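Local coordinates for protein 2-polyprenyl-6-methoxyphenol hydroxylase-like FAD-dependent oxidoreductase (Streptomyces sp. NRRL 11266, PDB 6UI5) that binds flavin-adenine dinucleotide in a Rossmann-type domain and is probably a flavin-dependent oxidoreductase, at residues 165-170 against 279-284; 5-10 against 15-20; 293-298 against 336-341; 124-127 against 132-135. One frame throughout, in Å; residues are numbered along the deposited sequence.

Contact 1 (165-170 against 279-284); sequences AGIDYV and VFIAGD. With FAD (flavin-adenine dinucleotide), chain C.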
# COMPACT_ATOMS: atom_id res chain seq x y z
N ALA A 165 29.28 -19.78 7.34
CA ALA A 165 29.60 -18.49 7.95
C ALA A 165 28.62 -18.10 9.04
O ALA A 165 28.81 -17.07 9.69
CB ALA A 165 29.64 -17.38 6.88
N GLY A 166 27.56 -18.87 9.23
CA GLY A 166 26.62 -18.60 10.31
C GLY A 166 25.86 -17.29 10.22
O GLY A 166 25.64 -16.64 11.26
N ILE A 167 25.43 -16.89 9.03
CA ILE A 167 24.57 -15.71 8.89
C ILE A 167 23.12 -16.16 8.79
O ILE A 167 22.77 -17.04 7.99
CB ILE A 167 24.97 -14.82 7.69
CG1 ILE A 167 24.63 -15.46 6.39
CG2 ILE A 167 26.47 -14.56 7.62
CD1 ILE A 167 25.21 -14.76 5.26
N ASP A 168 22.27 -15.57 9.60
CA ASP A 168 20.87 -15.98 9.67
C ASP A 168 20.13 -15.51 8.42
O ASP A 168 20.40 -14.43 7.88
CB ASP A 168 20.25 -15.43 10.95
CG ASP A 168 20.94 -15.96 12.23
OD1 ASP A 168 22.00 -15.42 12.61
OD2 ASP A 168 20.41 -16.90 12.86
N TYR A 169 19.19 -16.35 7.94
CA TYR A 169 18.46 -16.16 6.68
C TYR A 169 17.02 -15.80 7.01
O TYR A 169 16.18 -16.67 7.26
CB TYR A 169 18.54 -17.44 5.84
CG TYR A 169 18.33 -17.34 4.33
CD1 TYR A 169 18.59 -16.14 3.62
CD2 TYR A 169 17.96 -18.47 3.61
CE1 TYR A 169 18.44 -16.09 2.21
CE2 TYR A 169 17.81 -18.46 2.22
CZ TYR A 169 18.04 -17.29 1.54
OH TYR A 169 17.88 -17.39 0.19
N VAL A 170 16.73 -14.50 6.99
CA VAL A 170 15.55 -13.95 7.64
C VAL A 170 14.37 -13.91 6.67
O VAL A 170 14.51 -13.41 5.55
CB VAL A 170 15.85 -12.54 8.17
CG1 VAL A 170 14.57 -11.89 8.71
CG2 VAL A 170 16.98 -12.60 9.21
N VAL A 279 34.26 -12.91 3.85
CA VAL A 279 33.22 -13.75 3.25
C VAL A 279 32.01 -12.90 2.91
O VAL A 279 31.36 -12.34 3.82
CB VAL A 279 32.83 -14.93 4.15
CG1 VAL A 279 31.84 -15.81 3.43
CG2 VAL A 279 34.07 -15.73 4.53
N PHE A 280 31.70 -12.79 1.63
CA PHE A 280 30.49 -12.11 1.16
C PHE A 280 29.55 -13.14 0.57
O PHE A 280 29.91 -14.32 0.38
CB PHE A 280 30.80 -11.04 0.10
CG PHE A 280 31.76 -10.00 0.57
CD1 PHE A 280 33.11 -10.27 0.65
CD2 PHE A 280 31.32 -8.77 0.95
CE1 PHE A 280 34.00 -9.31 1.07
CE2 PHE A 280 32.22 -7.79 1.37
CZ PHE A 280 33.55 -8.07 1.43
N ILE A 281 28.33 -12.69 0.27
CA ILE A 281 27.37 -13.53 -0.42
C ILE A 281 26.54 -12.63 -1.32
O ILE A 281 26.44 -11.42 -1.10
CB ILE A 281 26.45 -14.33 0.52
CG1 ILE A 281 25.76 -13.41 1.51
CG2 ILE A 281 27.22 -15.43 1.25
CD1 ILE A 281 24.59 -14.08 2.19
N ALA A 282 25.93 -13.23 -2.34
CA ALA A 282 25.29 -12.45 -3.39
C ALA A 282 24.28 -13.32 -4.10
O ALA A 282 24.31 -14.55 -4.00
CB ALA A 282 26.32 -11.88 -4.37
N GLY A 283 23.38 -12.66 -4.82
CA GLY A 283 22.34 -13.36 -5.55
C GLY A 283 21.41 -14.13 -4.64
O GLY A 283 20.98 -13.64 -3.59
N ASP A 284 21.11 -15.38 -5.04
CA ASP A 284 20.12 -16.18 -4.32
C ASP A 284 20.60 -16.57 -2.94
O ASP A 284 19.79 -16.65 -2.01
CB ASP A 284 19.75 -17.42 -5.12
CG ASP A 284 18.45 -17.26 -5.86
OD1 ASP A 284 17.98 -16.09 -5.97
OD2 ASP A 284 17.89 -18.29 -6.32
PA FAD C . 21.71 -19.86 -8.88
O1A FAD C . 21.04 -19.54 -10.20
O2A FAD C . 20.79 -20.78 -8.09
O5B FAD C . 23.25 -20.43 -9.11
C5B FAD C . 23.98 -20.96 -8.02
C4B FAD C . 25.08 -21.92 -8.59
O4B FAD C . 25.91 -22.35 -7.67
C3B FAD C . 24.42 -23.19 -9.16
O3B FAD C . 25.06 -23.52 -10.32
C2B FAD C . 24.67 -24.26 -8.08
O2B FAD C . 24.50 -25.59 -8.72
C1B FAD C . 25.90 -24.00 -7.75
N9A FAD C . 26.32 -24.43 -6.43
C8A FAD C . 25.56 -24.49 -5.31
N7A FAD C . 26.35 -24.88 -4.29
C5A FAD C . 27.60 -25.05 -4.78
C6A FAD C . 28.80 -25.43 -4.18
N6A FAD C . 29.30 -25.82 -2.87
N1A FAD C . 29.92 -25.53 -4.91
C2A FAD C . 29.89 -25.24 -6.23
N3A FAD C . 28.72 -24.85 -6.81
C4A FAD C . 27.58 -24.75 -6.09
N1 FAD C . 14.60 -15.15 -12.69
C2 FAD C . 14.07 -14.05 -13.54
O2 FAD C . 14.69 -13.06 -13.74
N3 FAD C . 12.72 -14.21 -14.16
C4 FAD C . 11.96 -15.44 -13.91
O4 FAD C . 10.89 -15.60 -14.39
C4X FAD C . 12.53 -16.53 -13.05
N5 FAD C . 11.73 -17.72 -12.84
C5X FAD C . 12.27 -18.81 -11.98
C6 FAD C . 11.48 -19.94 -11.78
C7 FAD C . 11.96 -20.98 -10.99
C7M FAD C . 10.90 -22.07 -10.96
C8 FAD C . 13.22 -20.91 -10.38
C8M FAD C . 13.66 -22.10 -9.52
C9 FAD C . 14.01 -19.76 -10.57
C9A FAD C . 13.54 -18.69 -11.37
N10 FAD C . 14.38 -17.45 -11.58
C10 FAD C . 13.85 -16.39 -12.44
C1' FAD C . 15.72 -17.38 -10.97
C2' FAD C . 16.06 -16.21 -10.03
O2' FAD C . 16.40 -15.07 -10.72
C3' FAD C . 17.32 -16.54 -9.23
O3' FAD C . 17.42 -15.59 -8.22
C4' FAD C . 18.65 -16.47 -10.02
O4' FAD C . 18.72 -17.34 -11.11
C5' FAD C . 19.70 -16.92 -8.99
O5' FAD C . 20.99 -16.54 -9.39
P FAD C . 22.30 -17.01 -8.50
O1P FAD C . 23.51 -17.05 -9.41
O2P FAD C . 22.54 -16.19 -7.25
O3P FAD C . 21.91 -18.52 -7.94

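Contact 2 (5-10 against 15-20); sequences VVVVGA and LMLACE. With FAD (flavin-adenine dinucleotide), chain C.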
# COMPACT_ATOMS: atom_id res chain seq x y z
N VAL A 5 40.74 -14.71 -5.40
CA VAL A 5 39.40 -14.54 -4.83
C VAL A 5 38.53 -15.68 -5.34
O VAL A 5 38.45 -15.90 -6.56
CB VAL A 5 38.79 -13.18 -5.22
CG1 VAL A 5 37.31 -13.14 -4.84
CG2 VAL A 5 39.54 -12.03 -4.56
N VAL A 6 37.89 -16.41 -4.42
CA VAL A 6 37.07 -17.57 -4.80
C VAL A 6 35.61 -17.16 -4.86
O VAL A 6 35.05 -16.63 -3.89
CB VAL A 6 37.27 -18.76 -3.84
CG1 VAL A 6 36.57 -19.98 -4.40
CG2 VAL A 6 38.73 -19.05 -3.67
N VAL A 7 34.98 -17.44 -6.00
CA VAL A 7 33.56 -17.23 -6.25
C VAL A 7 32.91 -18.59 -6.42
O VAL A 7 33.31 -19.35 -7.32
CB VAL A 7 33.35 -16.38 -7.50
CG1 VAL A 7 31.86 -16.26 -7.80
CG2 VAL A 7 34.02 -15.02 -7.32
N VAL A 8 31.91 -18.90 -5.60
CA VAL A 8 31.29 -20.23 -5.59
C VAL A 8 29.93 -20.13 -6.27
O VAL A 8 29.01 -19.52 -5.72
CB VAL A 8 31.12 -20.78 -4.17
CG1 VAL A 8 30.86 -22.28 -4.20
CG2 VAL A 8 32.30 -20.44 -3.30
N GLY A 9 29.79 -20.77 -7.42
CA GLY A 9 28.51 -20.78 -8.12
C GLY A 9 28.55 -20.01 -9.42
O GLY A 9 28.93 -18.84 -9.45
N ALA A 10 28.16 -20.66 -10.52
CA ALA A 10 28.21 -20.04 -11.84
C ALA A 10 26.82 -19.83 -12.43
O ALA A 10 26.58 -20.10 -13.60
CB ALA A 10 29.10 -20.85 -12.77
N LEU A 15 28.92 -15.63 -11.99
CA LEU A 15 29.54 -15.40 -13.30
C LEU A 15 29.83 -13.92 -13.47
O LEU A 15 30.99 -13.51 -13.69
CB LEU A 15 28.59 -15.90 -14.41
CG LEU A 15 28.64 -17.36 -14.80
CD1 LEU A 15 27.43 -17.86 -15.66
CD2 LEU A 15 29.95 -17.53 -15.54
N MET A 16 28.79 -13.11 -13.33
CA MET A 16 28.88 -11.67 -13.50
C MET A 16 29.96 -11.07 -12.59
O MET A 16 30.71 -10.18 -13.01
CB MET A 16 27.50 -11.04 -13.27
CG MET A 16 27.51 -9.56 -13.26
SD MET A 16 28.20 -8.94 -14.83
CE MET A 16 26.94 -8.88 -16.07
N LEU A 17 30.10 -11.60 -11.38
CA LEU A 17 31.10 -11.06 -10.47
C LEU A 17 32.50 -11.44 -10.91
O LEU A 17 33.40 -10.60 -10.94
CB LEU A 17 30.82 -11.54 -9.04
CG LEU A 17 31.89 -11.34 -7.96
CD1 LEU A 17 32.13 -9.81 -7.74
CD2 LEU A 17 31.40 -11.99 -6.66
N ALA A 18 32.69 -12.71 -11.28
CA ALA A 18 34.00 -13.14 -11.77
C ALA A 18 34.43 -12.28 -12.93
O ALA A 18 35.62 -11.97 -13.08
CB ALA A 18 33.98 -14.62 -12.18
N CYS A 19 33.48 -11.86 -13.77
CA CYS A 19 33.82 -10.89 -14.81
C CYS A 19 34.20 -9.54 -14.20
O CYS A 19 35.21 -8.94 -14.60
CB CYS A 19 32.66 -10.73 -15.78
SG CYS A 19 32.38 -12.15 -16.82
N GLU A 20 33.41 -9.04 -13.24
CA GLU A 20 33.76 -7.78 -12.59
C GLU A 20 35.14 -7.86 -11.92
O GLU A 20 35.85 -6.85 -11.82
CB GLU A 20 32.72 -7.38 -11.54
CG GLU A 20 31.27 -7.03 -12.00
CD GLU A 20 31.15 -5.89 -13.04
OE1 GLU A 20 30.38 -6.05 -14.02
OE2 GLU A 20 31.80 -4.82 -12.88
PA FAD C . 21.71 -19.86 -8.88
O1A FAD C . 21.04 -19.54 -10.20
O2A FAD C . 20.79 -20.78 -8.09
O5B FAD C . 23.25 -20.43 -9.11
C5B FAD C . 23.98 -20.96 -8.02
C4B FAD C . 25.08 -21.92 -8.59
O4B FAD C . 25.91 -22.35 -7.67
C3B FAD C . 24.42 -23.19 -9.16
O3B FAD C . 25.06 -23.52 -10.32
C2B FAD C . 24.67 -24.26 -8.08
O2B FAD C . 24.50 -25.59 -8.72
C1B FAD C . 25.90 -24.00 -7.75
N9A FAD C . 26.32 -24.43 -6.43
C8A FAD C . 25.56 -24.49 -5.31
N7A FAD C . 26.35 -24.88 -4.29
C5A FAD C . 27.60 -25.05 -4.78
C6A FAD C . 28.80 -25.43 -4.18
N6A FAD C . 29.30 -25.82 -2.87
N1A FAD C . 29.92 -25.53 -4.91
C2A FAD C . 29.89 -25.24 -6.23
N3A FAD C . 28.72 -24.85 -6.81
C4A FAD C . 27.58 -24.75 -6.09
N1 FAD C . 14.60 -15.15 -12.69
C2 FAD C . 14.07 -14.05 -13.54
O2 FAD C . 14.69 -13.06 -13.74
N3 FAD C . 12.72 -14.21 -14.16
C4 FAD C . 11.96 -15.44 -13.91
O4 FAD C . 10.89 -15.60 -14.39
C4X FAD C . 12.53 -16.53 -13.05
N5 FAD C . 11.73 -17.72 -12.84
C5X FAD C . 12.27 -18.81 -11.98
C6 FAD C . 11.48 -19.94 -11.78
C7 FAD C . 11.96 -20.98 -10.99
C7M FAD C . 10.90 -22.07 -10.96
C8 FAD C . 13.22 -20.91 -10.38
C8M FAD C . 13.66 -22.10 -9.52
C9 FAD C . 14.01 -19.76 -10.57
C9A FAD C . 13.54 -18.69 -11.37
N10 FAD C . 14.38 -17.45 -11.58
C10 FAD C . 13.85 -16.39 -12.44
C1' FAD C . 15.72 -17.38 -10.97
C2' FAD C . 16.06 -16.21 -10.03
O2' FAD C . 16.40 -15.07 -10.72
C3' FAD C . 17.32 -16.54 -9.23
O3' FAD C . 17.42 -15.59 -8.22
C4' FAD C . 18.65 -16.47 -10.02
O4' FAD C . 18.72 -17.34 -11.11
C5' FAD C . 19.70 -16.92 -8.99
O5' FAD C . 20.99 -16.54 -9.39
P FAD C . 22.30 -17.01 -8.50
O1P FAD C . 23.51 -17.05 -9.41
O2P FAD C . 22.54 -16.19 -7.25
O3P FAD C . 21.91 -18.52 -7.94

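Contact 3 (293-298 against 336-341); sequences NGQGLG and RLACMN. With FAD (flavin-adenine dinucleotide), chain C.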
# COMPACT_ATOMS: atom_id res chain seq x y z
N ASN A 293 8.82 -9.80 -12.36
CA ASN A 293 9.42 -8.64 -13.02
C ASN A 293 10.89 -8.83 -13.35
O ASN A 293 11.55 -7.88 -13.77
CB ASN A 293 9.26 -7.38 -12.17
CG ASN A 293 7.87 -7.24 -11.60
OD1 ASN A 293 7.65 -7.50 -10.42
ND2 ASN A 293 6.92 -6.83 -12.44
N GLY A 294 11.42 -10.03 -13.16
CA GLY A 294 12.84 -10.25 -13.35
C GLY A 294 13.70 -9.78 -12.20
O GLY A 294 14.89 -9.53 -12.38
N GLN A 295 13.11 -9.65 -11.00
CA GLN A 295 13.86 -9.06 -9.90
C GLN A 295 14.96 -9.98 -9.39
O GLN A 295 16.01 -9.49 -8.97
CB GLN A 295 12.92 -8.69 -8.77
CG GLN A 295 11.94 -7.59 -9.15
CD GLN A 295 11.11 -7.20 -7.99
OE1 GLN A 295 11.61 -7.02 -6.87
NE2 GLN A 295 9.80 -7.12 -8.22
N GLY A 296 14.73 -11.30 -9.39
CA GLY A 296 15.78 -12.21 -8.95
C GLY A 296 17.05 -12.03 -9.77
O GLY A 296 18.16 -11.99 -9.23
N LEU A 297 16.89 -11.89 -11.09
CA LEU A 297 18.03 -11.69 -11.96
C LEU A 297 18.61 -10.29 -11.80
O LEU A 297 19.83 -10.13 -11.72
CB LEU A 297 17.57 -11.93 -13.40
CG LEU A 297 18.57 -12.20 -14.49
CD1 LEU A 297 19.58 -13.16 -13.95
CD2 LEU A 297 17.79 -12.83 -15.61
N GLY A 298 17.74 -9.28 -11.73
CA GLY A 298 18.21 -7.91 -11.54
C GLY A 298 19.05 -7.74 -10.29
O GLY A 298 20.17 -7.21 -10.34
N ARG A 336 16.08 -6.35 0.62
CA ARG A 336 14.93 -6.05 1.48
C ARG A 336 13.72 -5.67 0.64
O ARG A 336 12.63 -6.23 0.80
CB ARG A 336 15.30 -4.89 2.42
CG ARG A 336 14.71 -4.93 3.79
CD ARG A 336 14.69 -3.55 4.45
NE ARG A 336 13.42 -2.90 4.19
CZ ARG A 336 13.25 -1.60 3.96
NH1 ARG A 336 14.29 -0.77 3.95
NH2 ARG A 336 12.03 -1.13 3.73
N LEU A 337 13.92 -4.71 -0.28
CA LEU A 337 12.83 -4.11 -1.04
C LEU A 337 12.30 -5.06 -2.12
O LEU A 337 11.10 -5.05 -2.42
CB LEU A 337 13.28 -2.78 -1.68
CG LEU A 337 13.51 -1.51 -0.84
CD1 LEU A 337 13.95 -0.30 -1.71
CD2 LEU A 337 12.28 -1.12 -0.01
N ALA A 338 13.18 -5.89 -2.70
CA ALA A 338 12.69 -6.94 -3.59
C ALA A 338 11.80 -7.92 -2.83
O ALA A 338 10.64 -8.12 -3.19
CB ALA A 338 13.85 -7.66 -4.27
N CYS A 339 12.33 -8.51 -1.75
CA CYS A 339 11.47 -9.40 -0.96
C CYS A 339 10.19 -8.69 -0.61
O CYS A 339 9.11 -9.24 -0.79
CB CYS A 339 12.18 -9.91 0.30
SG CYS A 339 13.63 -11.02 -0.07
N MET A 340 10.30 -7.44 -0.18
CA MET A 340 9.12 -6.77 0.37
C MET A 340 8.02 -6.67 -0.68
O MET A 340 6.90 -7.12 -0.44
CB MET A 340 9.50 -5.39 0.89
CG MET A 340 8.28 -4.55 1.28
SD MET A 340 8.69 -2.87 0.93
CE MET A 340 8.98 -2.98 -0.83
N ASN A 341 8.36 -6.15 -1.86
CA ASN A 341 7.33 -5.88 -2.86
C ASN A 341 6.89 -7.14 -3.62
O ASN A 341 5.73 -7.20 -4.06
CB ASN A 341 7.80 -4.79 -3.84
CG ASN A 341 8.50 -5.34 -5.05
OD1 ASN A 341 7.84 -5.79 -6.00
ND2 ASN A 341 9.84 -5.28 -5.05
PA FAD C . 21.71 -19.86 -8.88
O1A FAD C . 21.04 -19.54 -10.20
O2A FAD C . 20.79 -20.78 -8.09
O5B FAD C . 23.25 -20.43 -9.11
C5B FAD C . 23.98 -20.96 -8.02
C4B FAD C . 25.08 -21.92 -8.59
O4B FAD C . 25.91 -22.35 -7.67
C3B FAD C . 24.42 -23.19 -9.16
O3B FAD C . 25.06 -23.52 -10.32
C2B FAD C . 24.67 -24.26 -8.08
O2B FAD C . 24.50 -25.59 -8.72
C1B FAD C . 25.90 -24.00 -7.75
N9A FAD C . 26.32 -24.43 -6.43
C8A FAD C . 25.56 -24.49 -5.31
N7A FAD C . 26.35 -24.88 -4.29
C5A FAD C . 27.60 -25.05 -4.78
C6A FAD C . 28.80 -25.43 -4.18
N6A FAD C . 29.30 -25.82 -2.87
N1A FAD C . 29.92 -25.53 -4.91
C2A FAD C . 29.89 -25.24 -6.23
N3A FAD C . 28.72 -24.85 -6.81
C4A FAD C . 27.58 -24.75 -6.09
N1 FAD C . 14.60 -15.15 -12.69
C2 FAD C . 14.07 -14.05 -13.54
O2 FAD C . 14.69 -13.06 -13.74
N3 FAD C . 12.72 -14.21 -14.16
C4 FAD C . 11.96 -15.44 -13.91
O4 FAD C . 10.89 -15.60 -14.39
C4X FAD C . 12.53 -16.53 -13.05
N5 FAD C . 11.73 -17.72 -12.84
C5X FAD C . 12.27 -18.81 -11.98
C6 FAD C . 11.48 -19.94 -11.78
C7 FAD C . 11.96 -20.98 -10.99
C7M FAD C . 10.90 -22.07 -10.96
C8 FAD C . 13.22 -20.91 -10.38
C8M FAD C . 13.66 -22.10 -9.52
C9 FAD C . 14.01 -19.76 -10.57
C9A FAD C . 13.54 -18.69 -11.37
N10 FAD C . 14.38 -17.45 -11.58
C10 FAD C . 13.85 -16.39 -12.44
C1' FAD C . 15.72 -17.38 -10.97
C2' FAD C . 16.06 -16.21 -10.03
O2' FAD C . 16.40 -15.07 -10.72
C3' FAD C . 17.32 -16.54 -9.23
O3' FAD C . 17.42 -15.59 -8.22
C4' FAD C . 18.65 -16.47 -10.02
O4' FAD C . 18.72 -17.34 -11.11
C5' FAD C . 19.70 -16.92 -8.99
O5' FAD C . 20.99 -16.54 -9.39
P FAD C . 22.30 -17.01 -8.50
O1P FAD C . 23.51 -17.05 -9.41
O2P FAD C . 22.54 -16.19 -7.25
O3P FAD C . 21.91 -18.52 -7.94

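Contact 4 (124-127 against 132-135); sequences FEEA and GVTV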
# COMPACT_ATOMS: atom_id res chain seq x y z
N PHE A 124 35.40 -23.94 4.43
CA PHE A 124 36.36 -22.85 4.49
C PHE A 124 36.57 -22.46 5.94
O PHE A 124 35.68 -22.64 6.78
CB PHE A 124 35.87 -21.64 3.69
CG PHE A 124 34.68 -20.96 4.31
CD1 PHE A 124 33.41 -21.50 4.16
CD2 PHE A 124 34.83 -19.79 5.03
CE1 PHE A 124 32.30 -20.88 4.74
CE2 PHE A 124 33.73 -19.16 5.60
CZ PHE A 124 32.46 -19.71 5.46
N GLU A 125 37.74 -21.88 6.23
CA GLU A 125 37.94 -21.29 7.55
C GLU A 125 38.65 -19.94 7.45
O GLU A 125 39.59 -19.76 6.66
CB GLU A 125 38.73 -22.23 8.48
CG GLU A 125 39.35 -21.51 9.67
CD GLU A 125 39.42 -22.34 10.94
OE1 GLU A 125 39.07 -23.54 10.90
OE2 GLU A 125 39.82 -21.79 11.99
N GLU A 126 38.18 -18.99 8.25
CA GLU A 126 38.86 -17.72 8.39
C GLU A 126 40.08 -17.89 9.28
O GLU A 126 39.97 -18.42 10.39
CB GLU A 126 37.90 -16.68 8.97
CG GLU A 126 38.53 -15.31 9.22
CD GLU A 126 37.95 -14.23 8.31
OE1 GLU A 126 38.57 -13.15 8.20
OE2 GLU A 126 36.88 -14.48 7.71
N ALA A 127 41.24 -17.44 8.80
CA ALA A 127 42.45 -17.45 9.60
C ALA A 127 42.28 -16.64 10.88
O ALA A 127 41.54 -15.64 10.92
CB ALA A 127 43.63 -16.91 8.78
N GLY A 132 43.43 -13.93 5.60
CA GLY A 132 42.98 -14.68 4.43
C GLY A 132 41.97 -15.72 4.85
O GLY A 132 41.69 -15.90 6.04
N VAL A 133 41.39 -16.37 3.85
CA VAL A 133 40.52 -17.52 4.05
C VAL A 133 41.16 -18.71 3.35
O VAL A 133 41.68 -18.58 2.24
CB VAL A 133 39.10 -17.29 3.51
CG1 VAL A 133 38.23 -18.54 3.75
CG2 VAL A 133 38.49 -16.03 4.11
N THR A 134 41.16 -19.85 4.03
CA THR A 134 41.51 -21.12 3.41
C THR A 134 40.23 -21.86 3.08
O THR A 134 39.28 -21.89 3.88
CB THR A 134 42.41 -21.94 4.35
OG1 THR A 134 43.48 -21.11 4.82
CG2 THR A 134 42.97 -23.20 3.65
N VAL A 135 40.18 -22.42 1.88
CA VAL A 135 38.97 -23.02 1.34
C VAL A 135 39.28 -24.46 0.96
O VAL A 135 40.44 -24.86 0.87
CB VAL A 135 38.45 -22.19 0.14
CG1 VAL A 135 39.27 -22.48 -1.10
CG2 VAL A 135 37.00 -22.41 -0.09

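Contact 1 (165-170 against 279-284)
I167 overlaps I281 tip to tip, each delta methyl reaching for the other, beside the outermost strand of the Rossmann-type parallel sheet of the FAD-binding domain. The CD1 atoms of I167 and I281 are modelled 3.2 Å apart, closer than methyls normally rest, so their exact spacing is doubtful though the pairing is clear. In both isoleucines CG1 lies between the backbone N and the carbonyl carbon (chi1 72° in I167), and the extended chain beyond it carries CD1 straight out to its partner. Two residues earlier, CB of the small A165 rests 4.4 Å from CG1 of V279. Between A165 and I167, G166 closes helix 160-164 in a Schellman motif whose positive phi suits glycine. Y169 reaches past the strand, its OH 3.0 Å from the backbone O of D284, which lies obliquely to the ring, while R162 makes a cation-pi contact with that ring.

G283 and D284 then leave the strand for the cofactor, as in the GD motif of this flavoprotein family. OD1 of D284 accepts from the ribityl O3' of FAD, a bond modelled so short that its length is doubtful. G283, bare of a side chain, lets its CA pass 3.3 Å from FAD O2P, and D284 N donates to that same O2P over 2.8 Å.

Contact 2 (5-10 against 15-20)
L15 opens the contact in the first turns of helix 12-22, folding back over A10 in the short loop that leads from strand 5-8 into the helix. Its CG stands anti to the carbonyl carbon (chi1 -85°), and from there the branch lies over A10: L15 CG is 4.1 Å from A10 CB, and L15 CD1 is 3.2 Å from A10 O. Leucine fills this spot with branched bulk, while alanine keeps the loop slim where it passes the cofactor. Two residues on, L17 faces the strand; the side chains of L17 and V7 cross obliquely, with L17 CD2 4.1 Å from V7 CG2, two aliphatic groups sealing helix against sheet. A18 comes next, where a small side chain allows its CA within 6.9 Å of V7 CA. At E20 the helix is running regularly, its N bonded to M16 O, and both carboxylate oxygens are engaged, OE1 by R57 and OE2 by R24.

This strand-turn-helix begins a Rossmann beta-alpha-beta unit, and G9 starts a sequence of GxGxxG type. With no side chain, G9 can bring its CA to 3.1 Å from FAD O4B; beside it V8 CG1 lies 3.5 Å from N1A of the adenine. The A13 amide near the helix start also donates to FAD, and A10 N is held by D32.

Strand 28-31 completes the unit, its L30 packing on V7, L15 and A18, while helix 97-110 lies against L15 and C19 and helix 295-316 against M16, L17 and E20.

Contact 3 (293-298 against 336-341)
Behind the flavin end of the FAD pocket, Q295 and N341 join two helices through a cyclic pair of side-chain amides. CG of Q295 is anti to the carbonyl carbon (chi1 -65°), and the extended chain beyond carries the amide across to N341. The groups come from opposite directions and lie nearly coplanar, 14° apart. N341 ND2 donates to Q295 OE1 over 3.1 Å, and Q295 NE2 returns a bond of 3.2 Å to N341 OD1, in the carbonyl plane on a lone pair. The remaining N-H of each amide is also used: Q295 NE2 bonds to N293 OD1, and N341 ND2 to L337 O, which takes N341 N from the opposite face. This network fixes the rotation of both buried amides, a role glutamine and asparagine suit by offering donor and acceptor together. A338 is small enough for Q295 OE1 to settle 3.5 Å from its CB.

On the cofactor side, G294 is the N-cap of helix 295-316. G294 CA lies 3.4 Å from FAD O2, and L297 CB 3.1 Å from the same oxygen. The helix start may polarise the C2-O2 carbonyl of the flavin.

V379 of helix 369-379 packs on Q295 and N341, Q345 NE2 of helix 325-346 donates to OD1 of N293 and of N341, and M361 of the second subunit touches N341.

Contact 4 (124-127 against 132-135)
Strands 124-126 and 133-135 run antiparallel, their axes 4.7 Å apart and their directions 167° from each other. E125 and T134 form the hydrogen-bonded pair: E125 N donates to T134 O over 2.8 Å, and T134 N to E125 O over 3.1 Å. A third bond, A127 N to G132 O at 3.2 Å, continues the pairing just past the strand end. There the small CB of A127 sits close to that same carbonyl oxygen, and G132 is nearly fully extended. T134 O also receives a CA-H...O contact from F124.

F124 with V135 and E126 with V133 are non-hydrogen-bonded pairs, all four side chains on one face. With CG of F124 set between its backbone N and carbonyl carbon (chi1 69°), the ring rises from the sheet and leans away from the partner strand, leaving its edge on V133: F124 CD2 is 3.8 Å from V133 CG1, near the ring plane. V135, directly across, meets the base of the side chain, its CG2 4.0 Å from F124 CB.

The two strands form a beta hairpin, the first two strands of a three-stranded antiparallel sheet in the FAD-binding domain. Beta-branched valines suit its extended backbone, and the ring packs on the valine side of a face that also carries E126. E125 and T134 point to the opposite face, whose polar side chains suit a surface that includes the exposed E125. Strand 143-148 continues the sheet beyond V133 and V135 through backbone bonds to C148 and L146, and Q164 OE1 accepts from F124 N.

FAD ties three of the four contacts together. Contact 2 lies along its adenine and ribose, contact 1 reaches a phosphate and the ribityl chain through D284, and contact 3 stands by the flavin ring. Contacts 1 and 2 reach the same parallel sheet, with centres 15 Å apart, whereas contact 3 lies 17 Å from contact 1 and 21 Å from contact 2, centre to centre. Contact 4 is more remote from the cofactor, the V135 side chain lying about 9 Å from it, yet it touches contact 1 directly: F124 CE2 packs 3.6 Å from V279 CG2, and the same ring reaches A165. The hairpin thus leans on the edge of the Rossmann sheet.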